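Local coordinates for conserved exported protein (Bacteroides fragilis, PDB 3CLW), which is of unproven function but probably hydrolyses O-glycosidic bonds, as a glycoside hydrolase with a TIM-barrel domain, at residues A[122-127]-A[177-182]; A[140-145]-A[196-201]; A[251-256]-A[296-301]; A[387-392]-A[470-475]. One frame throughout, in Å; residues are numbered along the deposited sequence.

Interaction 1: residues A[122-127]-A[177-182]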
loop_
_atom_site.group_PDB
_atom_site.type_symbol
_atom_site.label_atom_id
_atom_site.label_comp_id
_atom_site.label_asym_id
_atom_site.label_seq_id
_atom_site.Cartn_x
_atom_site.Cartn_y
_atom_site.Cartn_z
ATOM N N MET A 122 14.906 6.760 -3.861
ATOM C CA MET A 122 13.723 6.571 -3.038
ATOM C C MET A 122 14.227 6.254 -1.622
ATOM O O MET A 122 14.716 5.143 -1.360
ATOM C CB MET A 122 12.857 5.428 -3.599
ATOM C CG MET A 122 11.396 5.373 -3.120
ATOM S SD MET A 122 11.002 5.360 -1.357
ATOM C CE MET A 122 11.530 3.739 -0.945
ATOM N N ASN A 123 14.128 7.235 -0.724
ATOM C CA ASN A 123 14.584 7.035 0.645
ATOM C C ASN A 123 13.453 7.426 1.617
ATOM O O ASN A 123 13.491 8.470 2.292
ATOM C CB ASN A 123 15.911 7.786 0.887
ATOM C CG ASN A 123 16.626 7.330 2.154
ATOM O OD1 ASN A 123 16.107 6.501 2.913
ATOM N ND2 ASN A 123 17.826 7.882 2.398
ATOM N N ASN A 124 12.423 6.586 1.643
ATOM C CA ASN A 124 11.253 6.812 2.445
ATOM C C ASN A 124 10.705 5.463 2.820
ATOM O O ASN A 124 10.111 4.775 1.987
ATOM C CB ASN A 124 10.211 7.687 1.706
ATOM C CG ASN A 124 8.909 7.850 2.494
ATOM O OD1 ASN A 124 8.901 7.810 3.726
ATOM N ND2 ASN A 124 7.802 8.047 1.780
ATOM N N PHE A 125 10.921 5.071 4.070
ATOM C CA PHE A 125 10.574 3.733 4.504
ATOM C C PHE A 125 9.551 3.688 5.656
ATOM O O PHE A 125 9.524 4.557 6.533
ATOM C CB PHE A 125 11.841 2.953 4.884
ATOM C CG PHE A 125 12.839 2.817 3.764
ATOM C CD1 PHE A 125 13.872 3.765 3.609
ATOM C CD2 PHE A 125 12.766 1.743 2.870
ATOM C CE1 PHE A 125 14.811 3.649 2.589
ATOM C CE2 PHE A 125 13.715 1.624 1.811
ATOM C CZ PHE A 125 14.727 2.587 1.669
ATOM N N LEU A 126 8.716 2.647 5.622
ATOM C CA LEU A 126 7.810 2.301 6.724
ATOM C C LEU A 126 8.226 0.926 7.197
ATOM O O LEU A 126 8.429 0.013 6.361
ATOM C CB LEU A 126 6.338 2.320 6.284
ATOM C CG LEU A 126 5.227 1.977 7.305
ATOM C CD1 LEU A 126 3.878 2.629 6.929
ATOM C CD2 LEU A 126 5.039 0.488 7.502
ATOM N N PHE A 127 8.393 0.785 8.513
ATOM C CA PHE A 127 8.672 -0.503 9.177
ATOM C C PHE A 127 7.392 -1.059 9.781
ATOM O O PHE A 127 6.712 -0.357 10.554
ATOM C CB PHE A 127 9.678 -0.283 10.308
ATOM C CG PHE A 127 11.105 -0.238 9.855
ATOM C CD1 PHE A 127 12.131 -0.329 10.780
ATOM C CD2 PHE A 127 11.426 -0.128 8.484
ATOM C CE1 PHE A 127 13.455 -0.307 10.346
ATOM C CE2 PHE A 127 12.757 -0.131 8.048
ATOM C CZ PHE A 127 13.768 -0.226 8.977
ATOM N N HIS A 177 15.722 6.759 5.686
ATOM C CA HIS A 177 14.675 7.595 6.346
ATOM C C HIS A 177 13.484 6.718 6.656
ATOM O O HIS A 177 12.565 6.625 5.881
ATOM C CB HIS A 177 14.256 8.811 5.522
ATOM C CG HIS A 177 15.400 9.705 5.157
ATOM N ND1 HIS A 177 15.397 10.502 4.033
ATOM C CD2 HIS A 177 16.605 9.896 5.749
ATOM C CE1 HIS A 177 16.537 11.164 3.959
ATOM N NE2 HIS A 177 17.287 10.816 4.990
ATOM N N VAL A 178 13.566 6.014 7.770
ATOM C CA VAL A 178 12.454 5.246 8.274
ATOM C C VAL A 178 11.550 6.255 8.959
ATOM O O VAL A 178 11.821 6.691 10.084
ATOM C CB VAL A 178 12.934 4.212 9.289
ATOM C CG1 VAL A 178 11.731 3.398 9.835
ATOM C CG2 VAL A 178 14.032 3.339 8.650
ATOM N N ASN A 179 10.490 6.646 8.257
ATOM C CA ASN A 179 9.638 7.725 8.731
ATOM C C ASN A 179 8.376 7.267 9.464
ATOM O O ASN A 179 7.698 8.083 10.097
ATOM C CB ASN A 179 9.276 8.635 7.560
ATOM C CG ASN A 179 10.505 9.241 6.901
ATOM O OD1 ASN A 179 11.463 9.631 7.585
ATOM N ND2 ASN A 179 10.494 9.306 5.572
ATOM N N TYR A 180 8.054 5.974 9.376
ATOM C CA TYR A 180 6.813 5.438 9.959
ATOM C C TYR A 180 7.038 4.060 10.562
ATOM O O TYR A 180 7.892 3.294 10.081
ATOM C CB TYR A 180 5.733 5.310 8.897
ATOM C CG TYR A 180 5.589 6.503 7.950
ATOM C CD1 TYR A 180 6.263 6.538 6.708
ATOM C CD2 TYR A 180 4.761 7.578 8.284
ATOM C CE1 TYR A 180 6.120 7.618 5.840
ATOM C CE2 TYR A 180 4.618 8.667 7.444
ATOM C CZ TYR A 180 5.290 8.683 6.217
ATOM O OH TYR A 180 5.105 9.768 5.390
ATOM N N ILE A 181 6.306 3.765 11.632
ATOM C CA ILE A 181 6.296 2.448 12.271
ATOM C C ILE A 181 4.869 2.018 12.432
ATOM O O ILE A 181 4.079 2.726 13.054
ATOM C CB ILE A 181 6.930 2.431 13.672
ATOM C CG1 ILE A 181 8.446 2.621 13.604
ATOM C CG2 ILE A 181 6.637 1.086 14.392
ATOM C CD1 ILE A 181 9.064 3.108 14.891
ATOM N N SER A 182 4.561 0.846 11.905
ATOM C CA SER A 182 3.235 0.266 11.977
ATOM C C SER A 182 3.268 -1.017 12.830
ATOM O O SER A 182 3.675 -2.075 12.363
ATOM C CB SER A 182 2.713 0.050 10.562
ATOM O OG SER A 182 1.416 -0.466 10.586
HETATM O O HOH W 1 12.176 10.805 3.536
HETATM O O HOH W 2 5.191 9.136 2.591
#

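Interaction 2: residues A[140-145]-A[196-201]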
loop_
_atom_site.group_PDB
_atom_site.type_symbol
_atom_site.label_atom_id
_atom_site.label_comp_id
_atom_site.label_asym_id
_atom_site.label_seq_id
_atom_site.Cartn_x
_atom_site.Cartn_y
_atom_site.Cartn_z
ATOM N N ALA A 140 4.445 -18.035 23.090
ATOM C CA ALA A 140 5.860 -18.309 22.783
ATOM C C ALA A 140 6.115 -18.570 21.272
ATOM O O ALA A 140 6.988 -19.368 20.893
ATOM C CB ALA A 140 6.402 -19.446 23.640
ATOM N N SER A 141 5.356 -17.882 20.428
ATOM C CA SER A 141 5.404 -18.102 19.009
ATOM C C SER A 141 4.760 -16.905 18.293
ATOM O O SER A 141 3.956 -16.173 18.863
ATOM C CB SER A 141 4.690 -19.403 18.664
ATOM O OG SER A 141 4.478 -19.503 17.277
ATOM N N THR A 142 5.160 -16.685 17.042
ATOM C CA THR A 142 4.514 -15.661 16.216
ATOM C C THR A 142 3.126 -16.155 15.767
ATOM O O THR A 142 2.289 -15.370 15.293
ATOM C CB THR A 142 5.371 -15.328 14.997
ATOM O OG1 THR A 142 5.388 -16.456 14.125
ATOM C CG2 THR A 142 6.811 -15.006 15.396
ATOM N N VAL A 143 2.886 -17.465 15.903
ATOM C CA VAL A 143 1.527 -17.988 15.754
ATOM C C VAL A 143 0.822 -18.000 17.123
ATOM O O VAL A 143 1.183 -18.757 18.036
ATOM C CB VAL A 143 1.490 -19.353 15.015
ATOM C CG1 VAL A 143 0.032 -19.766 14.716
ATOM C CG2 VAL A 143 2.327 -19.281 13.692
ATOM N N SER A 144 -0.164 -17.110 17.246
ATOM C CA SER A 144 -0.936 -16.934 18.468
ATOM C C SER A 144 -1.830 -18.164 18.671
ATOM O O SER A 144 -2.015 -18.947 17.747
ATOM C CB SER A 144 -1.775 -15.679 18.370
ATOM O OG SER A 144 -2.576 -15.768 17.217
ATOM N N THR A 145 -2.371 -18.332 19.874
ATOM C CA THR A 145 -3.202 -19.500 20.153
ATOM C C THR A 145 -4.577 -19.157 20.749
ATOM O O THR A 145 -5.223 -20.019 21.334
ATOM C CB THR A 145 -2.460 -20.540 21.039
ATOM O OG1 THR A 145 -1.986 -19.905 22.223
ATOM C CG2 THR A 145 -1.284 -21.131 20.321
ATOM N N PHE A 196 0.059 -20.160 8.495
ATOM C CA PHE A 196 0.719 -19.894 7.198
ATOM C C PHE A 196 1.665 -18.671 7.277
ATOM O O PHE A 196 2.455 -18.410 6.381
ATOM C CB PHE A 196 -0.389 -19.723 6.115
ATOM C CG PHE A 196 0.118 -19.388 4.719
ATOM C CD1 PHE A 196 0.847 -20.320 3.972
ATOM C CD2 PHE A 196 -0.171 -18.147 4.141
ATOM C CE1 PHE A 196 1.316 -20.005 2.673
ATOM C CE2 PHE A 196 0.282 -17.825 2.850
ATOM C CZ PHE A 196 1.026 -18.765 2.119
ATOM N N GLN A 197 1.627 -17.970 8.406
ATOM C CA GLN A 197 1.994 -16.565 8.477
ATOM C C GLN A 197 2.009 -16.075 9.932
ATOM O O GLN A 197 1.172 -16.494 10.729
ATOM C CB GLN A 197 0.897 -15.784 7.752
ATOM C CG GLN A 197 1.319 -14.487 7.347
ATOM C CD GLN A 197 0.164 -13.538 7.091
ATOM O OE1 GLN A 197 -0.793 -13.867 6.408
ATOM N NE2 GLN A 197 0.315 -12.314 7.567
ATOM N N GLU A 198 2.924 -15.153 10.243
ATOM C CA GLU A 198 2.922 -14.398 11.500
ATOM C C GLU A 198 1.675 -13.516 11.635
ATOM O O GLU A 198 1.182 -12.957 10.656
ATOM C CB GLU A 198 4.159 -13.506 11.587
ATOM C CG GLU A 198 5.484 -14.255 11.551
ATOM C CD GLU A 198 6.702 -13.349 11.602
ATOM O OE1 GLU A 198 7.821 -13.886 11.834
ATOM O OE2 GLU A 198 6.557 -12.104 11.416
ATOM N N GLY A 199 1.160 -13.382 12.854
ATOM C CA GLY A 199 -0.032 -12.559 13.060
ATOM C C GLY A 199 -0.445 -12.422 14.500
ATOM O O GLY A 199 -0.013 -13.193 15.369
ATOM N N SER A 200 -1.265 -11.409 14.754
ATOM C CA SER A 200 -2.012 -11.279 16.009
ATOM C C SER A 200 -3.274 -10.416 15.919
ATOM O O SER A 200 -3.262 -9.300 15.401
ATOM C CB SER A 200 -1.144 -10.767 17.164
ATOM O OG SER A 200 -1.890 -10.873 18.390
ATOM N N PHE A 201 -4.360 -10.964 16.447
ATOM C CA PHE A 201 -5.533 -10.196 16.847
ATOM C C PHE A 201 -5.094 -9.108 17.820
ATOM O O PHE A 201 -4.112 -9.273 18.530
ATOM C CB PHE A 201 -6.538 -11.133 17.540
ATOM C CG PHE A 201 -7.749 -10.428 18.101
ATOM C CD1 PHE A 201 -8.773 -9.992 17.256
ATOM C CD2 PHE A 201 -7.871 -10.208 19.464
ATOM C CE1 PHE A 201 -9.889 -9.357 17.767
ATOM C CE2 PHE A 201 -9.000 -9.565 19.981
ATOM C CZ PHE A 201 -10.003 -9.146 19.127
HETATM O O HOH W 3 -1.187 -15.725 15.008
#

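Interaction 3: residues A[251-256]-A[296-301]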
loop_
_atom_site.group_PDB
_atom_site.type_symbol
_atom_site.label_atom_id
_atom_site.label_comp_id
_atom_site.label_asym_id
_atom_site.label_seq_id
_atom_site.Cartn_x
_atom_site.Cartn_y
_atom_site.Cartn_z
ATOM N N ILE A 251 -13.041 2.207 14.680
ATOM C CA ILE A 251 -11.725 2.853 14.727
ATOM C C ILE A 251 -11.804 4.381 14.605
ATOM O O ILE A 251 -11.209 5.100 15.405
ATOM C CB ILE A 251 -10.731 2.273 13.652
ATOM C CG1 ILE A 251 -10.416 0.788 13.930
ATOM C CG2 ILE A 251 -9.469 3.137 13.534
ATOM C CD1 ILE A 251 -9.697 0.471 15.266
ATOM N N ILE A 252 -12.527 4.882 13.615
ATOM C CA ILE A 252 -12.547 6.321 13.425
ATOM C C ILE A 252 -13.017 7.081 14.684
ATOM O O ILE A 252 -12.308 7.955 15.170
ATOM C CB ILE A 252 -13.332 6.741 12.153
ATOM C CG1 ILE A 252 -12.613 6.187 10.891
ATOM C CG2 ILE A 252 -13.466 8.257 12.108
ATOM C CD1 ILE A 252 -13.411 6.279 9.562
ATOM N N HIS A 253 -14.188 6.730 15.222
ATOM C CA HIS A 253 -14.775 7.518 16.311
ATOM C C HIS A 253 -14.104 7.253 17.645
ATOM O O HIS A 253 -13.898 8.182 18.442
ATOM C CB HIS A 253 -16.299 7.337 16.408
ATOM C CG HIS A 253 -17.056 8.121 15.383
ATOM N ND1 HIS A 253 -17.433 9.432 15.576
ATOM C CD2 HIS A 253 -17.481 7.791 14.140
ATOM C CE1 HIS A 253 -18.088 9.866 14.516
ATOM N NE2 HIS A 253 -18.127 8.889 13.628
ATOM N N SER A 254 -13.739 5.999 17.865
ATOM C CA SER A 254 -13.175 5.595 19.134
ATOM C C SER A 254 -11.715 6.019 19.297
ATOM O O SER A 254 -11.281 6.304 20.408
ATOM C CB SER A 254 -13.309 4.095 19.289
ATOM O OG SER A 254 -12.677 3.680 20.472
ATOM N N MET A 255 -10.981 6.083 18.181
ATOM C CA MET A 255 -9.524 6.337 18.179
ATOM C C MET A 255 -9.138 7.692 17.577
ATOM O O MET A 255 -8.134 8.285 17.989
ATOM C CB MET A 255 -8.736 5.184 17.497
ATOM C CG MET A 255 -8.908 3.784 18.171
ATOM S SD MET A 255 -7.680 2.464 17.910
ATOM C CE MET A 255 -6.488 2.978 19.116
ATOM N N PHE A 256 -9.918 8.180 16.610
ATOM C CA PHE A 256 -9.537 9.384 15.884
ATOM C C PHE A 256 -10.539 10.559 16.011
ATOM O O PHE A 256 -10.543 11.480 15.184
ATOM C CB PHE A 256 -9.211 9.034 14.420
ATOM C CG PHE A 256 -7.954 8.179 14.258
ATOM C CD1 PHE A 256 -8.024 6.793 14.285
ATOM C CD2 PHE A 256 -6.697 8.784 14.092
ATOM C CE1 PHE A 256 -6.854 6.016 14.133
ATOM C CE2 PHE A 256 -5.533 8.018 13.936
ATOM C CZ PHE A 256 -5.605 6.639 13.966
ATOM N N HIS A 296 -14.425 9.217 4.216
ATOM C CA HIS A 296 -14.194 10.643 4.128
ATOM C C HIS A 296 -15.216 11.486 4.930
ATOM O O HIS A 296 -14.842 12.451 5.589
ATOM C CB HIS A 296 -14.176 11.087 2.676
ATOM C CG HIS A 296 -13.835 12.526 2.506
ATOM N ND1 HIS A 296 -12.705 13.086 3.059
ATOM C CD2 HIS A 296 -14.493 13.533 1.881
ATOM C CE1 HIS A 296 -12.666 14.374 2.761
ATOM N NE2 HIS A 296 -13.746 14.672 2.058
ATOM N N LYS A 297 -16.488 11.098 4.875
ATOM C CA LYS A 297 -17.545 11.779 5.627
ATOM C C LYS A 297 -17.222 11.744 7.131
ATOM O O LYS A 297 -17.106 12.795 7.751
ATOM C CB LYS A 297 -18.920 11.167 5.337
ATOM C CG LYS A 297 -20.139 11.981 5.898
ATOM C CD LYS A 297 -21.196 11.065 6.570
ATOM C CE LYS A 297 -21.547 9.811 5.730
ATOM N NZ LYS A 297 -22.320 8.679 6.442
ATOM N N GLU A 298 -17.031 10.550 7.690
ATOM C CA GLU A 298 -16.768 10.401 9.133
ATOM C C GLU A 298 -15.420 10.941 9.537
ATOM O O GLU A 298 -15.300 11.598 10.558
ATOM C CB GLU A 298 -16.834 8.948 9.605
ATOM C CG GLU A 298 -18.067 8.167 9.214
ATOM C CD GLU A 298 -19.334 8.744 9.735
ATOM O OE1 GLU A 298 -20.413 8.349 9.213
ATOM O OE2 GLU A 298 -19.255 9.591 10.657
ATOM N N LEU A 299 -14.388 10.631 8.751
ATOM C CA LEU A 299 -13.031 11.072 9.116
ATOM C C LEU A 299 -12.865 12.575 9.021
ATOM O O LEU A 299 -12.216 13.163 9.870
ATOM C CB LEU A 299 -11.938 10.343 8.313
ATOM C CG LEU A 299 -10.503 10.358 8.837
ATOM C CD1 LEU A 299 -10.371 9.978 10.318
ATOM C CD2 LEU A 299 -9.626 9.454 7.952
ATOM N N SER A 300 -13.420 13.208 7.999
ATOM C CA SER A 300 -13.186 14.653 7.855
ATOM C C SER A 300 -13.955 15.515 8.895
ATOM O O SER A 300 -13.593 16.660 9.156
ATOM C CB SER A 300 -13.473 15.113 6.428
ATOM O OG SER A 300 -14.862 15.024 6.155
ATOM N N ALA A 301 -15.001 14.961 9.500
ATOM C CA ALA A 301 -15.721 15.682 10.564
ATOM C C ALA A 301 -15.041 15.557 11.953
ATOM O O ALA A 301 -15.584 16.024 12.949
ATOM C CB ALA A 301 -17.193 15.228 10.613
#

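Interaction 4: residues A[387-392]-A[470-475]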
loop_
_atom_site.group_PDB
_atom_site.type_symbol
_atom_site.label_atom_id
_atom_site.label_comp_id
_atom_site.label_asym_id
_atom_site.label_seq_id
_atom_site.Cartn_x
_atom_site.Cartn_y
_atom_site.Cartn_z
ATOM N N ILE A 387 11.098 -12.809 -14.199
ATOM C CA ILE A 387 10.290 -11.639 -13.867
ATOM C C ILE A 387 9.212 -11.412 -14.955
ATOM O O ILE A 387 9.518 -11.344 -16.148
ATOM C CB ILE A 387 11.217 -10.403 -13.729
ATOM C CG1 ILE A 387 12.218 -10.631 -12.604
ATOM C CG2 ILE A 387 10.432 -9.128 -13.516
ATOM C CD1 ILE A 387 13.536 -9.956 -12.852
ATOM N N SER A 388 7.951 -11.317 -14.537
ATOM C CA SER A 388 6.879 -10.984 -15.466
ATOM C C SER A 388 6.061 -9.796 -14.901
ATOM O O SER A 388 5.525 -9.888 -13.809
ATOM C CB SER A 388 6.028 -12.244 -15.651
ATOM O OG SER A 388 4.892 -12.017 -16.451
ATOM N N THR A 389 5.984 -8.677 -15.613
ATOM C CA THR A 389 5.151 -7.558 -15.154
ATOM C C THR A 389 3.675 -7.837 -15.427
ATOM O O THR A 389 3.344 -8.464 -16.428
ATOM C CB THR A 389 5.553 -6.187 -15.780
ATOM O OG1 THR A 389 5.324 -6.204 -17.199
ATOM C CG2 THR A 389 7.012 -5.893 -15.500
ATOM N N THR A 390 2.794 -7.432 -14.509
ATOM C CA THR A 390 1.383 -7.587 -14.749
ATOM C C THR A 390 0.842 -6.247 -15.218
ATOM O O THR A 390 1.545 -5.228 -15.158
ATOM C CB THR A 390 0.621 -8.068 -13.489
ATOM O OG1 THR A 390 0.624 -7.024 -12.513
ATOM C CG2 THR A 390 1.240 -9.330 -12.906
ATOM N N LYS A 391 -0.388 -6.225 -15.713
ATOM C CA LYS A 391 -0.998 -4.947 -16.081
ATOM C C LYS A 391 -1.287 -4.063 -14.838
ATOM O O LYS A 391 -1.483 -2.839 -14.964
ATOM C CB LYS A 391 -2.264 -5.173 -16.905
ATOM C CG LYS A 391 -1.977 -5.782 -18.301
ATOM C CD LYS A 391 -1.316 -4.742 -19.206
ATOM C CE LYS A 391 -0.928 -5.337 -20.556
ATOM N NZ LYS A 391 -0.361 -4.259 -21.427
ATOM N N MET A 392 -1.323 -4.709 -13.668
ATOM C CA MET A 392 -1.504 -4.067 -12.390
ATOM C C MET A 392 -0.285 -3.217 -12.130
ATOM O O MET A 392 -0.408 -2.137 -11.582
ATOM C CB MET A 392 -1.730 -5.090 -11.261
ATOM C CG MET A 392 -3.177 -5.682 -11.219
ATOM S SD MET A 392 -3.500 -7.119 -10.193
ATOM C CE MET A 392 -2.608 -8.390 -11.133
ATOM N N ASP A 470 -2.778 -4.195 -24.872
ATOM C CA ASP A 470 -1.558 -4.250 -25.687
ATOM C C ASP A 470 -0.363 -3.409 -25.184
ATOM O O ASP A 470 0.768 -3.599 -25.638
ATOM C CB ASP A 470 -1.888 -3.694 -27.083
ATOM C CG ASP A 470 -2.816 -4.578 -27.870
ATOM O OD1 ASP A 470 -2.685 -5.836 -27.808
ATOM O OD2 ASP A 470 -3.701 -4.004 -28.546
ATOM N N LYS A 471 -0.623 -2.446 -24.294
ATOM C CA LYS A 471 0.352 -1.408 -23.962
ATOM C C LYS A 471 0.679 -1.350 -22.463
ATOM O O LYS A 471 -0.228 -1.323 -21.620
ATOM C CB LYS A 471 -0.172 -0.053 -24.452
ATOM C CG LYS A 471 -0.189 0.110 -25.990
ATOM C CD LYS A 471 -1.179 1.176 -26.509
ATOM C CE LYS A 471 -1.016 1.429 -28.043
ATOM N NZ LYS A 471 -1.002 0.153 -28.908
ATOM N N ASN A 472 1.974 -1.353 -22.131
ATOM C CA ASN A 472 2.426 -1.132 -20.760
ATOM C C ASN A 472 2.858 0.323 -20.603
ATOM O O ASN A 472 4.006 0.654 -20.846
ATOM C CB ASN A 472 3.601 -2.042 -20.406
ATOM C CG ASN A 472 3.254 -3.555 -20.487
ATOM O OD1 ASN A 472 2.093 -3.976 -20.375
ATOM N ND2 ASN A 472 4.289 -4.368 -20.679
ATOM N N LEU A 473 1.939 1.192 -20.204
ATOM C CA LEU A 473 2.254 2.619 -19.997
ATOM C C LEU A 473 3.167 3.166 -21.096
ATOM O O LEU A 473 4.299 3.588 -20.859
ATOM C CB LEU A 473 2.808 2.878 -18.585
ATOM C CG LEU A 473 2.716 4.324 -18.069
ATOM C CD1 LEU A 473 1.271 4.842 -18.069
ATOM C CD2 LEU A 473 3.293 4.411 -16.681
ATOM N N ARG A 474 2.647 3.139 -22.312
ATOM C CA ARG A 474 3.395 3.540 -23.501
ATOM C C ARG A 474 3.227 5.019 -23.721
ATOM O O ARG A 474 2.114 5.536 -23.651
ATOM C CB ARG A 474 2.855 2.822 -24.736
ATOM C CG ARG A 474 3.128 1.355 -24.796
ATOM C CD ARG A 474 4.573 1.068 -25.135
ATOM N NE ARG A 474 5.325 0.848 -23.906
ATOM C CZ ARG A 474 6.592 0.452 -23.864
ATOM N NH1 ARG A 474 7.176 0.288 -22.682
ATOM N NH2 ARG A 474 7.273 0.208 -24.999
ATOM N N TYR A 475 4.324 5.700 -24.006
ATOM C CA TYR A 475 4.258 7.111 -24.295
ATOM C C TYR A 475 3.632 7.335 -25.684
ATOM O O TYR A 475 4.059 6.717 -26.670
ATOM C CB TYR A 475 5.645 7.751 -24.187
ATOM C CG TYR A 475 5.694 9.193 -24.652
ATOM C CD1 TYR A 475 4.848 10.148 -24.090
ATOM C CD2 TYR A 475 6.585 9.598 -25.649
ATOM C CE1 TYR A 475 4.883 11.461 -24.494
ATOM C CE2 TYR A 475 6.625 10.929 -26.071
ATOM C CZ TYR A 475 5.769 11.855 -25.489
ATOM O OH TYR A 475 5.781 13.189 -25.875
#

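Interaction 1: residues A[122-127]-A[177-182]
Asn123 meets His177 where two neighbouring parallel strands of the barrel begin, and its side chain shows how an amide can serve two purposes. Asn123 CB lies 4.2 Å from His177 ND1. CG stands anti to the backbone N (chi1 -165°), and beyond it the branches divide: Asn123 OD1 takes a nearly straight bond from His177 N at 2.8 Å, the donor lying above the carbonyl plane, while ND2 sits over the centre of the imidazole, amide and ring stacked with planes 3° apart. ND2 also donates to Gly175 O. A second amide pair follows, Asn179 ND2 giving a hydrogen bond to Asn124 OD1 at 2.9 Å, again from above the carbonyl plane. Between the backbones, Phe125 N bonds His177 O and Asn179 N bonds Phe125 O; a beta bulge then shifts the register by one residue before Phe127 N reaches Tyr180 O and Ser182 N reaches Phe127 O. On the face carrying Phe127, Val178 CG1 rests over the ring centre in a CH-pi contact, 3.7 Å from the centroid of Phe127. On the other face, Leu126 CG packs against Tyr180 CB at 3.7 Å. Strands 68-71 and 226-232 flank the pair; helices 108-119 and 157-173 cover the face of Phe125, Phe127, Val178 and Ile181, while the Tyr180 ring turns toward Trp309 and Phe271.

Interaction 2: residues A[140-145]-A[196-201]
Two carbonyl oxygens, Thr142 O and Gly199 O, lie only 3.2 Å apart, although both are acceptors and cannot bond each other. The setting is a meeting of two irregular loops of the TIM-barrel domain, one following strand 125-128 and the other following strand 178-182. A donor to each oxygen would ease the repulsion: Gly199 N gives a weak but fairly straight bond to Thr142 O, and a water that accepts from Ser144 N apparently donates to Gly199 O. The loops are thus joined through backbone groups, without regular strand pairing. Ahead of the crossing, Ser141 OG accepts from Val143 N at 2.9 Å, an ST turn that shapes the chain around Thr142; the same hydroxyl is also bonded to Lys83 O. Side-chain contact is carried by Thr142 and Glu198, which cross obliquely. Glu198 runs extended beyond CG, taking its carboxylate past the threonine methyl to hydrogen bonds from OE1 with Thr92 and Ser76, while Thr142 OG1 is hydrogen-bonded to Glu84. These buried polar ends therefore find partners between strand 68-71 and helix 108-119. What the two residues share directly is the Glu198 CG methylene set against the threonine branch point, 3.4 Å from Thr142 OG1 and 3.6 Å from Thr142 CB.

Interaction 3: residues A[251-256]-A[296-301]
Ile252 and Leu299 meet through single methyl groups, CG2 of the isoleucine lying 4.0 Å from CD1 of the leucine, and their side chains cross at about a right angle. They join two helices of the TIM-barrel domain that run almost parallel, with the axes of the short segments 11° apart and 9.9 Å at closest approach. That separation leaves the helices touching mainly through side chains, and the apolar contact is correspondingly light: Phe256 adds only its CB, 4.4 Å from Leu299 CD1, before its ring leads away to Leu270 and Val274 of strand 270-276. Leu299 touches Val274 as well, so Phe256 and Leu299 both rest on that strand of the barrel. Nearer the surface, His253 and Glu298 close the other side of the contact with a His-carboxylate hydrogen bond. Neighbours flank both partners. Tyr257 stacks on the imidazole and, through its hydroxyl, bonds Glu298 O; Lys297 NZ forms a weak salt bridge with Glu298 OE1, while OE2 faces the histidine. The glutamate chain bends at chi2 (-60°), which turns CD back from an extended course. In the resulting bond His253 NE2 points at Glu298 OE2 from 3.3 Å, with the oxygen in the ring plane but the nitrogen well above the carboxylate plane.

Interaction 4: residues A[387-392]-A[470-475]
Lys391 reaches across to Asn472 and fastens the first turn of one helix to a loop by its ammonium tip. The close part of the contact is small and polar: Lys391 NZ donates to Asn472 OD1 at 2.7 Å and, more weakly, to Lys471 O at 2.9 Å, while Thr468 O, at the start of the same loop, supplies a further acceptor. Three oxygens therefore gather round one charge, two of them backbone carbonyls. The lysine bends at chi2 (-72°) and is extended from there to NZ, meeting the asparagine at about a right angle, with CE also near OD1 at 3.3 Å. Its stem lies against Ser331 and Ile332 of helix 328-347. Away from this point the fit is loose. Thr389 OG1 stays 4.1 Å from Asn472 ND2. That hydroxyl is instead bonded to the indole of Trp394. The exposed Asp470 keeps its carboxylate OD1 7.0 Å from Lys391 NZ, a distance at which any attraction would be modest. Within the helix start, Thr390 is the N-cap, its OG1 accepting a weak bond from Met392 N. The receiving loop joins antiparallel strands 461-467 and 474-480, and its return carries a G1 beta bulge at Leu473 and Arg474 opposite Leu466: the arrangement is that of a beta hairpin whose connection docks on a capped helix N-terminus.

How the interactions relate
Interactions 1, 2 and 3 all belong to the TIM-barrel family region and sample different layers of it: adjacent strands, the loops that follow those same strands, and helices outside the barrel. Interactions 1 and 2 interleave along the chain, with centres 24 Å apart, so strands 125-128 and 178-182 pair and their two chain paths then meet again. Interaction 3 comes later, its centre 25 Å from that of interaction 1. Interaction 4 lies 37 Å, centre to centre, from both interactions 2 and 3, across the chain's centre from the latter. In TIM-barrel enzymes the active site lies at the C-terminal ends of the strands, from which the loops of interaction 2 extend, so interaction 2 is probably on that side.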